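Local coordinates for hypothetical protein PH0495 (Pyrococcus horikoshii, PDB 1X3L), which catalyses the ATP-dependent phosphorylation of D-glycerate to 2-phosphoglycerate, with magnesium as the metal cofactor, at residues Arg12-Ala17 / Leu361-Asp366; Lys171-Val176 / Arg238-Arg243; Thr384-Leu389 / Ile394-Val399; Asp36-Gln41 / Phe45-Lys50. One frame throughout, in Å; residues are numbered along the deposited sequence.

Overall arrangement
The four contacts sample two lobes of an alpha/beta kinase. Contact 1 opens first, at residues 12-17, and closes only at 361-366; contact 4 and then contact 2 fall inside that span, and contact 3 follows it. Contact 4, a beta hairpin, and contact 2, where a loop after helix 163-171 meets helix 235-246, lie in the region built around the parallel sheet 51-56/75-81/92-96/124-129/188-194/260-266, their centres about 35 Å apart. Contact 1 packs helix 6-20 against strand 359-366 of the mixed sheet, and contact 3, about 21 Å from it between centres, links two short helices. Contacts 2 and 3 are about 57 Å apart between centres. Contact 1 thus ties the N-terminal helix to the C-terminal region.

Contact 1. Residues Arg12-Ala17 / Leu361-Asp366; sequences RLVGEA and LIVAFD
Val14 of helix 6-20 meets Phe365 and Val363 of strand 359-366, a helix-on-sheet packing within the alpha/beta fold. The helix and strand segments run in broadly the same direction, their axes inclined by 27° and 10.3 Å from each other at closest approach. The contact is wholly apolar, with no hydrogen bond between the segments, and its four touching residues are buried. Its main element is a CH-pi interaction: Val14 CG1 sits over the centre of the Phe365 ring, 3.9 Å from the centroid. Phe365 CG lies between the backbone N and the carbonyl carbon (chi1 63°), and the ring projects from the strand to meet the valine coming from the opposite direction. The remaining contacts are between aliphatic groups and ring carbons. Val14 CG2 reaches Phe365 CE2 at 3.6 Å and also touches Val363 CG2 at 3.9 Å, so one methyl bridges two strand residues that lie on the same side of the sheet. Substituting a serine for Phe365 would probably leave Val14 CG1 without its aromatic partner and open a gap between helix and strand. Neighbouring elements enclose the site: Val363 also touches Ile430 of strand 427-435, and Ala17 packs on Ile275 of helix 268-281 as well as on Ile428. At the rim of the phenyl ring, in its plane, Ala17 CB stands 3.9 Å from Phe365 CZ.

Contact 2. Residues Lys171-Val176 / Arg238-Arg243; sequences KHISKV and RLHIER
His240, on helix 235-246, directs its imidazole at the backbone of the 171-176 loop, where the carbonyl oxygen of His172 lies at the ring edge, in the ring plane. His172 O is 3.1 Å from His240 CD2 and 3.2 Å from His240 NE2, so it faces the CD2-NE2 side of the imidazole. His240 CG stands anti to the backbone N (chi1 176°), carrying the ring out from the helix toward the loop. A polar grip on this ring comes from beyond the two segments: His240 ND1 is hydrogen-bonded to Glu142. That bond limits how the imidazole can turn, with the His172 carbonyl at another edge.

Apolar contact is slight. The CG2 methyl of Ile173 approaches His240 CD2 obliquely at 4.2 Å, while the other branch of the isoleucine leads away from the helix. The His172 ring takes a different course, with NE2 bonded to Glu251, ND1 to the carbonyl of Thr168, and an edge-to-face packing on Phe217.

Within the loop, Ser174 OG accepts from Val176 N over 3.3 Å with an N-H...O angle of 159°, and Ser174 OG is also hydrogen-bonded to Glu138. His172 is where the chain leaves helix 163-171, and the serine bond that follows defines an ST turn. The whole is a buried loop-to-helix junction, in which a helix histidine meets the first non-helical residue of the loop.

Contact 3. Residues Thr384-Leu389 / Ile394-Val399; sequences TTYKKL and IDVEKV
Leu389, Ile394 and Val396 carry this contact, a compact connection between helix 385-391 and helix 396-401. Leu389 divides its two methyls between the other two residues: CD1 reaches Val396 CG2 at 3.7 Å, and CD2 reaches Ile394 CD1 at 3.9 Å. The leucine crosses Val396 at about a right angle and meets the isoleucine more obliquely. Its CG is anti to the carbonyl carbon (chi1 -70°), and from there the branched end spreads across both partners.

Ile394 is joined to the same leucine through the backbone as well. Its N-H donates to Leu389 O over 3.0 Å at an N-H...O angle of 158°, the donor standing 31° from the carbonyl plane. Ile394 CB lies 3.3 Å from that same oxygen, with the side chain running on beside it toward the leucine methyl, so main chain and side chain bring the two residues together.

Val396 uses one methyl twice. CG2, beside the backbone N, touches the leucine and also lies 3.9 Å from Tyr386 CE1, which brings the tyrosine ring into the group. Leu349 of helix 343-351 packs on Leu389 and Val396 alike, and Ile394 rests on Lys411 of helix 405-411. Asp395 occupies the N-cap position of helix 396-401.

The chemistry is thus a single backbone hydrogen bond beside a cluster of branched aliphatic side chains and a tyrosine ring. The bond probably holds the last turn of helix 385-391 close to the residues leading into helix 396-401, with the apolar side chains packed beside it.

Contact 4. Residues Asp36-Gln41 / Phe45-Lys50; sequences DKIIVQ and FEIKGK
Lys37 and Glu46 run alongside each other in the same direction on one face of the antiparallel pair of strands 37-40 and 43-46. The lysine chain bends at chi2 (-65°) and lies along the glutamate, its NZ 3.6 Å from Glu46 OE1 in a salt bridge. The other carboxylate oxygen, Glu46 OE2, is met by Lys48 NZ at 3.1 Å from above the carboxylate plane, so one acid serves two lysines. Ile38 and Phe45 share the other face, joined by two backbone bonds: Ile38 N to Phe45 O and Phe45 N to Ile38 O. Beyond them, Ile47 N donates to Asp36 O over 2.7 Å, nearly along the C=O axis, and Ile38 CG1 packs on Ile47 CD1 at 3.6 Å.

Together these make a beta hairpin, in which Lys37 and Glu46 are a non-hydrogen-bonded pair and Ile38 and Phe45 a hydrogen-bonded one. At its end the Asp36 side chain passes Ile47 head to tail, OD2 only 3.3 Å from Ile47 CB. An alanine here would remove the carboxylate and would probably leave the side of Ile47 that it flanks less closely packed, the backbone bond from Ile47 N remaining.

Further out, Val40 CG2 touches Phe45 CE1 at 4.0 Å, and both residues rest on the parallel sheet through Phe263 and Ile190. The phenylalanine ring also meets His261 edge-to-face, and Ile38 and Ile47 both pack on Leu71.

Contact 1. Residues Arg12-Ala17 / Leu361-Asp366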
# COMPACT_ATOMS: atom_id res chain seq x y z
N ARG A 12 14.26 6.51 -15.49
CA ARG A 12 14.55 5.08 -15.50
C ARG A 12 14.33 4.50 -14.10
O ARG A 12 13.78 3.41 -13.95
CB ARG A 12 16.00 4.85 -15.94
CG ARG A 12 16.40 3.40 -16.05
CD ARG A 12 17.82 3.23 -16.59
NE ARG A 12 18.26 1.84 -16.52
CZ ARG A 12 18.05 0.93 -17.47
NH1 ARG A 12 17.40 1.27 -18.58
NH2 ARG A 12 18.47 -0.31 -17.31
N LEU A 13 14.75 5.23 -13.08
CA LEU A 13 14.61 4.80 -11.70
C LEU A 13 13.15 4.85 -11.25
O LEU A 13 12.71 4.04 -10.43
CB LEU A 13 15.49 5.67 -10.79
CG LEU A 13 16.99 5.57 -11.08
CD1 LEU A 13 17.77 6.52 -10.18
CD2 LEU A 13 17.47 4.13 -10.86
N VAL A 14 12.38 5.80 -11.79
CA VAL A 14 10.97 5.89 -11.45
C VAL A 14 10.28 4.63 -12.00
O VAL A 14 9.46 4.01 -11.32
CB VAL A 14 10.30 7.13 -12.10
CG1 VAL A 14 8.77 6.98 -12.01
CG2 VAL A 14 10.76 8.41 -11.38
N GLY A 15 10.63 4.26 -13.23
CA GLY A 15 10.06 3.08 -13.84
C GLY A 15 10.33 1.82 -13.03
O GLY A 15 9.46 0.95 -12.91
N GLU A 16 11.53 1.72 -12.46
CA GLU A 16 11.89 0.56 -11.65
C GLU A 16 11.03 0.46 -10.39
O GLU A 16 10.61 -0.63 -10.01
CB GLU A 16 13.37 0.63 -11.24
CG GLU A 16 14.34 0.27 -12.35
CD GLU A 16 14.18 -1.17 -12.81
OE1 GLU A 16 14.31 -2.09 -11.97
OE2 GLU A 16 13.92 -1.39 -14.01
N ALA A 17 10.78 1.59 -9.75
CA ALA A 17 9.97 1.61 -8.54
C ALA A 17 8.56 1.15 -8.84
O ALA A 17 7.97 0.37 -8.09
CB ALA A 17 9.94 3.02 -7.94
N LEU A 361 19.07 16.40 -9.65
CA LEU A 361 17.69 16.24 -10.08
C LEU A 361 16.90 15.67 -8.92
O LEU A 361 17.41 14.88 -8.13
CB LEU A 361 17.61 15.30 -11.29
CG LEU A 361 16.21 14.98 -11.85
CD1 LEU A 361 16.30 14.70 -13.34
CD2 LEU A 361 15.62 13.78 -11.12
N ILE A 362 15.65 16.11 -8.81
CA ILE A 362 14.76 15.61 -7.78
C ILE A 362 13.44 15.27 -8.45
O ILE A 362 12.84 16.10 -9.14
CB ILE A 362 14.48 16.65 -6.67
CG1 ILE A 362 15.72 16.80 -5.77
CG2 ILE A 362 13.29 16.19 -5.82
CD1 ILE A 362 15.55 17.83 -4.66
N VAL A 363 13.00 14.03 -8.28
CA VAL A 363 11.72 13.62 -8.83
C VAL A 363 10.93 13.02 -7.67
O VAL A 363 11.40 12.10 -7.00
CB VAL A 363 11.89 12.61 -10.00
CG1 VAL A 363 12.68 11.40 -9.56
CG2 VAL A 363 10.52 12.19 -10.52
N ALA A 364 9.75 13.58 -7.41
CA ALA A 364 8.88 13.11 -6.33
C ALA A 364 7.59 12.65 -6.99
O ALA A 364 6.99 13.40 -7.76
CB ALA A 364 8.60 14.24 -5.35
N PHE A 365 7.16 11.43 -6.70
CA PHE A 365 5.95 10.91 -7.33
C PHE A 365 5.18 9.95 -6.45
O PHE A 365 5.74 9.28 -5.59
CB PHE A 365 6.32 10.22 -8.64
CG PHE A 365 7.22 9.02 -8.46
CD1 PHE A 365 6.70 7.73 -8.54
CD2 PHE A 365 8.57 9.18 -8.19
CE1 PHE A 365 7.53 6.62 -8.36
CE2 PHE A 365 9.41 8.08 -8.01
CZ PHE A 365 8.88 6.79 -8.09
N ASP A 366 3.87 9.88 -6.69
CA ASP A 366 3.00 8.97 -5.96
C ASP A 366 2.85 7.74 -6.85
O ASP A 366 2.46 7.86 -8.02
CB ASP A 366 1.63 9.62 -5.75
CG ASP A 366 0.85 8.99 -4.61
OD1 ASP A 366 0.77 7.75 -4.56
OD2 ASP A 366 0.31 9.75 -3.77

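Contact 2. Residues Lys171-Val176 / Arg238-Arg243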
# COMPACT_ATOMS: atom_id res chain seq x y z
N LYS A 171 -12.76 -6.20 14.11
CA LYS A 171 -12.12 -7.51 14.08
C LYS A 171 -12.87 -8.52 14.95
O LYS A 171 -12.84 -9.72 14.67
CB LYS A 171 -10.66 -7.41 14.55
CG LYS A 171 -9.73 -6.73 13.55
CD LYS A 171 -8.29 -6.70 14.03
CE LYS A 171 -7.38 -6.09 12.96
NZ LYS A 171 -5.94 -6.25 13.27
N HIS A 172 -13.54 -8.04 16.00
CA HIS A 172 -14.27 -8.93 16.89
C HIS A 172 -15.73 -9.22 16.53
O HIS A 172 -16.46 -9.79 17.33
CB HIS A 172 -14.17 -8.43 18.34
CG HIS A 172 -12.83 -8.66 18.95
ND1 HIS A 172 -11.75 -7.83 18.71
CD2 HIS A 172 -12.36 -9.66 19.73
CE1 HIS A 172 -10.68 -8.31 19.31
NE2 HIS A 172 -11.02 -9.43 19.93
N ILE A 173 -16.15 -8.82 15.33
CA ILE A 173 -17.51 -9.09 14.87
C ILE A 173 -17.46 -9.56 13.43
O ILE A 173 -18.44 -9.50 12.70
CB ILE A 173 -18.44 -7.87 14.98
CG1 ILE A 173 -17.84 -6.67 14.24
CG2 ILE A 173 -18.72 -7.55 16.44
CD1 ILE A 173 -18.74 -5.45 14.25
N SER A 174 -16.28 -10.05 13.04
CA SER A 174 -16.05 -10.56 11.70
C SER A 174 -15.52 -11.98 11.79
O SER A 174 -14.69 -12.29 12.63
CB SER A 174 -15.03 -9.68 10.97
OG SER A 174 -14.57 -10.32 9.79
N LYS A 175 -15.99 -12.85 10.90
CA LYS A 175 -15.55 -14.24 10.91
C LYS A 175 -14.25 -14.47 10.14
O LYS A 175 -13.69 -15.57 10.19
CB LYS A 175 -16.66 -15.13 10.33
CG LYS A 175 -17.94 -15.11 11.16
CD LYS A 175 -18.98 -16.12 10.65
CE LYS A 175 -18.48 -17.55 10.75
NZ LYS A 175 -19.51 -18.53 10.25
N VAL A 176 -13.75 -13.45 9.45
CA VAL A 176 -12.51 -13.62 8.69
C VAL A 176 -11.37 -12.67 9.06
O VAL A 176 -10.20 -12.95 8.77
CB VAL A 176 -12.79 -13.50 7.18
CG1 VAL A 176 -13.64 -14.68 6.72
CG2 VAL A 176 -13.48 -12.20 6.86
N ARG A 238 -23.85 -6.44 20.78
CA ARG A 238 -23.61 -6.62 22.20
C ARG A 238 -23.65 -8.10 22.55
O ARG A 238 -22.82 -8.59 23.33
CB ARG A 238 -24.65 -5.88 23.04
CG ARG A 238 -24.36 -4.41 23.29
CD ARG A 238 -25.26 -3.87 24.40
NE ARG A 238 -26.67 -4.02 24.07
CZ ARG A 238 -27.29 -3.34 23.10
NH1 ARG A 238 -26.62 -2.46 22.37
NH2 ARG A 238 -28.58 -3.56 22.86
N LEU A 239 -24.60 -8.82 21.97
CA LEU A 239 -24.74 -10.24 22.26
C LEU A 239 -23.52 -11.06 21.83
O LEU A 239 -23.05 -11.91 22.57
CB LEU A 239 -26.00 -10.81 21.59
CG LEU A 239 -26.25 -12.30 21.85
CD1 LEU A 239 -26.44 -12.54 23.35
CD2 LEU A 239 -27.49 -12.75 21.08
N HIS A 240 -23.02 -10.81 20.62
CA HIS A 240 -21.86 -11.56 20.16
C HIS A 240 -20.65 -11.28 21.04
O HIS A 240 -19.87 -12.19 21.33
CB HIS A 240 -21.50 -11.21 18.72
CG HIS A 240 -20.26 -11.89 18.26
ND1 HIS A 240 -20.18 -13.26 18.08
CD2 HIS A 240 -19.02 -11.41 18.01
CE1 HIS A 240 -18.94 -13.58 17.75
NE2 HIS A 240 -18.22 -12.48 17.69
N ILE A 241 -20.50 -10.03 21.45
CA ILE A 241 -19.37 -9.65 22.29
C ILE A 241 -19.50 -10.23 23.69
O ILE A 241 -18.51 -10.67 24.27
CB ILE A 241 -19.22 -8.11 22.34
CG1 ILE A 241 -18.71 -7.61 20.98
CG2 ILE A 241 -18.26 -7.70 23.46
CD1 ILE A 241 -18.64 -6.11 20.83
N GLU A 242 -20.72 -10.24 24.24
CA GLU A 242 -20.94 -10.82 25.56
C GLU A 242 -20.62 -12.31 25.50
O GLU A 242 -20.05 -12.88 26.43
CB GLU A 242 -22.39 -10.62 26.01
CG GLU A 242 -22.72 -9.20 26.45
CD GLU A 242 -21.90 -8.76 27.65
OE1 GLU A 242 -21.77 -9.56 28.60
OE2 GLU A 242 -21.38 -7.63 27.65
N ARG A 243 -21.00 -12.95 24.39
CA ARG A 243 -20.72 -14.37 24.22
C ARG A 243 -19.21 -14.57 24.20
O ARG A 243 -18.70 -15.55 24.74
CB ARG A 243 -21.32 -14.89 22.91
CG ARG A 243 -22.85 -14.91 22.87
CD ARG A 243 -23.32 -15.76 21.70
NE ARG A 243 -22.93 -17.16 21.89
CZ ARG A 243 -22.85 -18.06 20.92
NH1 ARG A 243 -23.12 -17.72 19.66
NH2 ARG A 243 -22.47 -19.30 21.19

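Contact 3. Residues Thr384-Leu389 / Ile394-Val399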
# COMPACT_ATOMS: atom_id res chain seq x y z
N THR A 384 18.38 23.44 -13.44
CA THR A 384 18.06 24.54 -14.35
C THR A 384 16.64 25.05 -14.14
O THR A 384 16.28 26.12 -14.63
CB THR A 384 18.14 24.11 -15.82
OG1 THR A 384 17.00 23.30 -16.13
CG2 THR A 384 19.41 23.32 -16.09
N THR A 385 15.84 24.29 -13.40
CA THR A 385 14.44 24.65 -13.19
C THR A 385 14.14 26.00 -12.55
O THR A 385 13.30 26.75 -13.06
CB THR A 385 13.71 23.57 -12.39
OG1 THR A 385 13.89 22.29 -13.03
CG2 THR A 385 12.21 23.88 -12.35
N TYR A 386 14.80 26.32 -11.45
CA TYR A 386 14.53 27.59 -10.79
C TYR A 386 14.64 28.77 -11.76
O TYR A 386 13.72 29.58 -11.87
CB TYR A 386 15.49 27.79 -9.61
CG TYR A 386 15.11 29.00 -8.77
CD1 TYR A 386 13.90 29.03 -8.07
CD2 TYR A 386 15.94 30.12 -8.71
CE1 TYR A 386 13.52 30.15 -7.34
CE2 TYR A 386 15.56 31.25 -7.98
CZ TYR A 386 14.36 31.26 -7.30
OH TYR A 386 13.97 32.38 -6.60
N LYS A 387 15.76 28.85 -12.48
CA LYS A 387 15.95 29.95 -13.41
C LYS A 387 14.94 29.96 -14.55
O LYS A 387 14.59 31.03 -15.06
CB LYS A 387 17.38 29.95 -13.94
CG LYS A 387 18.37 30.41 -12.86
CD LYS A 387 19.81 30.55 -13.36
CE LYS A 387 20.70 31.08 -12.22
NZ LYS A 387 22.14 31.22 -12.60
N LYS A 388 14.46 28.78 -14.96
CA LYS A 388 13.47 28.72 -16.02
C LYS A 388 12.17 29.32 -15.49
O LYS A 388 11.44 30.00 -16.22
CB LYS A 388 13.27 27.28 -16.50
CG LYS A 388 14.44 26.76 -17.32
CD LYS A 388 14.28 25.30 -17.74
CE LYS A 388 15.51 24.81 -18.51
NZ LYS A 388 15.44 23.36 -18.84
N LEU A 389 11.88 29.07 -14.22
CA LEU A 389 10.68 29.60 -13.58
C LEU A 389 10.78 31.12 -13.47
O LEU A 389 9.82 31.84 -13.75
CB LEU A 389 10.50 28.98 -12.19
CG LEU A 389 10.13 27.50 -12.10
CD1 LEU A 389 10.35 26.97 -10.69
CD2 LEU A 389 8.67 27.32 -12.51
N ILE A 394 7.82 33.77 -12.72
CA ILE A 394 7.05 33.03 -11.72
C ILE A 394 7.67 33.17 -10.33
O ILE A 394 8.86 32.93 -10.14
CB ILE A 394 6.96 31.52 -12.07
CG1 ILE A 394 6.13 31.34 -13.35
CG2 ILE A 394 6.34 30.75 -10.92
CD1 ILE A 394 6.00 29.90 -13.80
N ASP A 395 6.85 33.58 -9.37
CA ASP A 395 7.31 33.73 -8.00
C ASP A 395 6.99 32.42 -7.29
O ASP A 395 5.86 32.17 -6.88
CB ASP A 395 6.60 34.90 -7.33
CG ASP A 395 6.97 35.04 -5.87
OD1 ASP A 395 8.11 34.72 -5.50
OD2 ASP A 395 6.11 35.50 -5.09
N VAL A 396 8.01 31.57 -7.16
CA VAL A 396 7.86 30.26 -6.54
C VAL A 396 7.24 30.29 -5.15
O VAL A 396 6.31 29.52 -4.87
CB VAL A 396 9.22 29.52 -6.50
CG1 VAL A 396 9.06 28.16 -5.84
CG2 VAL A 396 9.75 29.36 -7.91
N GLU A 397 7.75 31.15 -4.27
CA GLU A 397 7.22 31.24 -2.91
C GLU A 397 5.72 31.55 -2.93
O GLU A 397 4.95 30.97 -2.17
CB GLU A 397 7.95 32.33 -2.11
CG GLU A 397 9.41 32.01 -1.77
CD GLU A 397 10.29 31.81 -2.99
OE1 GLU A 397 10.21 32.62 -3.94
OE2 GLU A 397 11.07 30.83 -2.99
N LYS A 398 5.31 32.46 -3.81
CA LYS A 398 3.91 32.83 -3.92
C LYS A 398 3.08 31.65 -4.44
O LYS A 398 1.98 31.41 -3.95
CB LYS A 398 3.74 34.02 -4.86
CG LYS A 398 2.31 34.55 -4.95
CD LYS A 398 2.18 35.68 -5.98
CE LYS A 398 2.43 35.18 -7.40
NZ LYS A 398 2.30 36.27 -8.42
N VAL A 399 3.62 30.94 -5.42
CA VAL A 399 2.91 29.79 -5.99
C VAL A 399 2.67 28.73 -4.92
O VAL A 399 1.59 28.15 -4.84
CB VAL A 399 3.72 29.15 -7.15
CG1 VAL A 399 2.98 27.92 -7.68
CG2 VAL A 399 3.91 30.16 -8.27

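Contact 4. Residues Asp36-Gln41 / Phe45-Lys50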
# COMPACT_ATOMS: atom_id res chain seq x y z
N ASP A 36 8.59 -29.27 -7.93
CA ASP A 36 7.78 -29.75 -6.83
C ASP A 36 7.91 -28.79 -5.65
O ASP A 36 7.26 -28.95 -4.62
CB ASP A 36 8.25 -31.15 -6.41
CG ASP A 36 7.25 -31.87 -5.53
OD1 ASP A 36 7.57 -32.98 -5.06
OD2 ASP A 36 6.15 -31.32 -5.32
N LYS A 37 8.76 -27.77 -5.82
CA LYS A 37 8.99 -26.80 -4.76
C LYS A 37 8.54 -25.39 -5.13
O LYS A 37 8.63 -24.97 -6.29
CB LYS A 37 10.48 -26.77 -4.41
CG LYS A 37 11.09 -28.14 -4.15
CD LYS A 37 10.49 -28.83 -2.92
CE LYS A 37 11.10 -30.21 -2.71
NZ LYS A 37 10.58 -30.88 -1.49
N ILE A 38 8.04 -24.67 -4.13
CA ILE A 38 7.61 -23.28 -4.30
C ILE A 38 8.51 -22.47 -3.38
O ILE A 38 8.55 -22.71 -2.18
CB ILE A 38 6.14 -23.09 -3.86
CG1 ILE A 38 5.22 -23.90 -4.78
CG2 ILE A 38 5.77 -21.61 -3.92
CD1 ILE A 38 3.75 -23.79 -4.43
N ILE A 39 9.25 -21.52 -3.94
CA ILE A 39 10.16 -20.71 -3.14
C ILE A 39 9.70 -19.26 -3.07
O ILE A 39 9.76 -18.52 -4.06
CB ILE A 39 11.60 -20.78 -3.70
CG1 ILE A 39 11.99 -22.25 -3.91
CG2 ILE A 39 12.57 -20.13 -2.73
CD1 ILE A 39 13.36 -22.45 -4.53
N VAL A 40 9.25 -18.85 -1.88
CA VAL A 40 8.76 -17.50 -1.65
C VAL A 40 9.76 -16.67 -0.86
O VAL A 40 9.98 -16.91 0.33
CB VAL A 40 7.42 -17.54 -0.89
CG1 VAL A 40 6.82 -16.15 -0.82
CG2 VAL A 40 6.47 -18.50 -1.57
N GLN A 41 10.36 -15.70 -1.54
CA GLN A 41 11.36 -14.83 -0.92
C GLN A 41 12.38 -15.69 -0.16
O GLN A 41 12.76 -15.36 0.96
CB GLN A 41 10.70 -13.82 0.03
CG GLN A 41 9.64 -12.94 -0.64
CD GLN A 41 9.22 -11.75 0.21
OE1 GLN A 41 9.02 -11.87 1.41
NE2 GLN A 41 9.08 -10.59 -0.43
N PHE A 45 8.90 -24.36 -0.03
CA PHE A 45 7.74 -25.17 0.34
C PHE A 45 7.60 -26.31 -0.65
O PHE A 45 7.70 -26.11 -1.86
CB PHE A 45 6.45 -24.35 0.31
CG PHE A 45 6.46 -23.16 1.21
CD1 PHE A 45 7.01 -21.96 0.78
CD2 PHE A 45 5.93 -23.24 2.49
CE1 PHE A 45 7.03 -20.84 1.62
CE2 PHE A 45 5.95 -22.13 3.34
CZ PHE A 45 6.50 -20.93 2.90
N GLU A 46 7.36 -27.51 -0.14
CA GLU A 46 7.20 -28.68 -1.00
C GLU A 46 5.73 -28.83 -1.37
O GLU A 46 4.85 -28.71 -0.52
CB GLU A 46 7.68 -29.94 -0.28
CG GLU A 46 7.64 -31.19 -1.14
CD GLU A 46 8.09 -32.43 -0.38
OE1 GLU A 46 8.23 -33.50 -1.01
OE2 GLU A 46 8.32 -32.33 0.84
N ILE A 47 5.47 -29.10 -2.65
CA ILE A 47 4.11 -29.27 -3.14
C ILE A 47 3.69 -30.73 -2.96
O ILE A 47 4.05 -31.59 -3.77
CB ILE A 47 4.01 -28.91 -4.64
CG1 ILE A 47 4.53 -27.50 -4.87
CG2 ILE A 47 2.56 -29.02 -5.10
CD1 ILE A 47 4.58 -27.09 -6.33
N LYS A 48 2.94 -31.01 -1.91
CA LYS A 48 2.50 -32.37 -1.65
C LYS A 48 0.98 -32.50 -1.68
O LYS A 48 0.40 -33.29 -0.94
CB LYS A 48 3.06 -32.87 -0.32
CG LYS A 48 2.81 -31.94 0.86
CD LYS A 48 3.65 -32.35 2.07
CE LYS A 48 5.14 -32.24 1.75
NZ LYS A 48 6.00 -32.68 2.88
N GLY A 49 0.35 -31.73 -2.57
CA GLY A 49 -1.09 -31.77 -2.69
C GLY A 49 -1.54 -30.83 -3.79
O GLY A 49 -0.83 -30.64 -4.77
N LYS A 50 -2.73 -30.25 -3.63
CA LYS A 50 -3.25 -29.32 -4.62
C LYS A 50 -2.99 -27.88 -4.18
O LYS A 50 -2.60 -27.63 -3.04
CB LYS A 50 -4.75 -29.54 -4.81
CG LYS A 50 -5.11 -30.89 -5.42
CD LYS A 50 -6.62 -31.03 -5.57
CE LYS A 50 -6.99 -32.36 -6.20
NZ LYS A 50 -6.49 -33.51 -5.39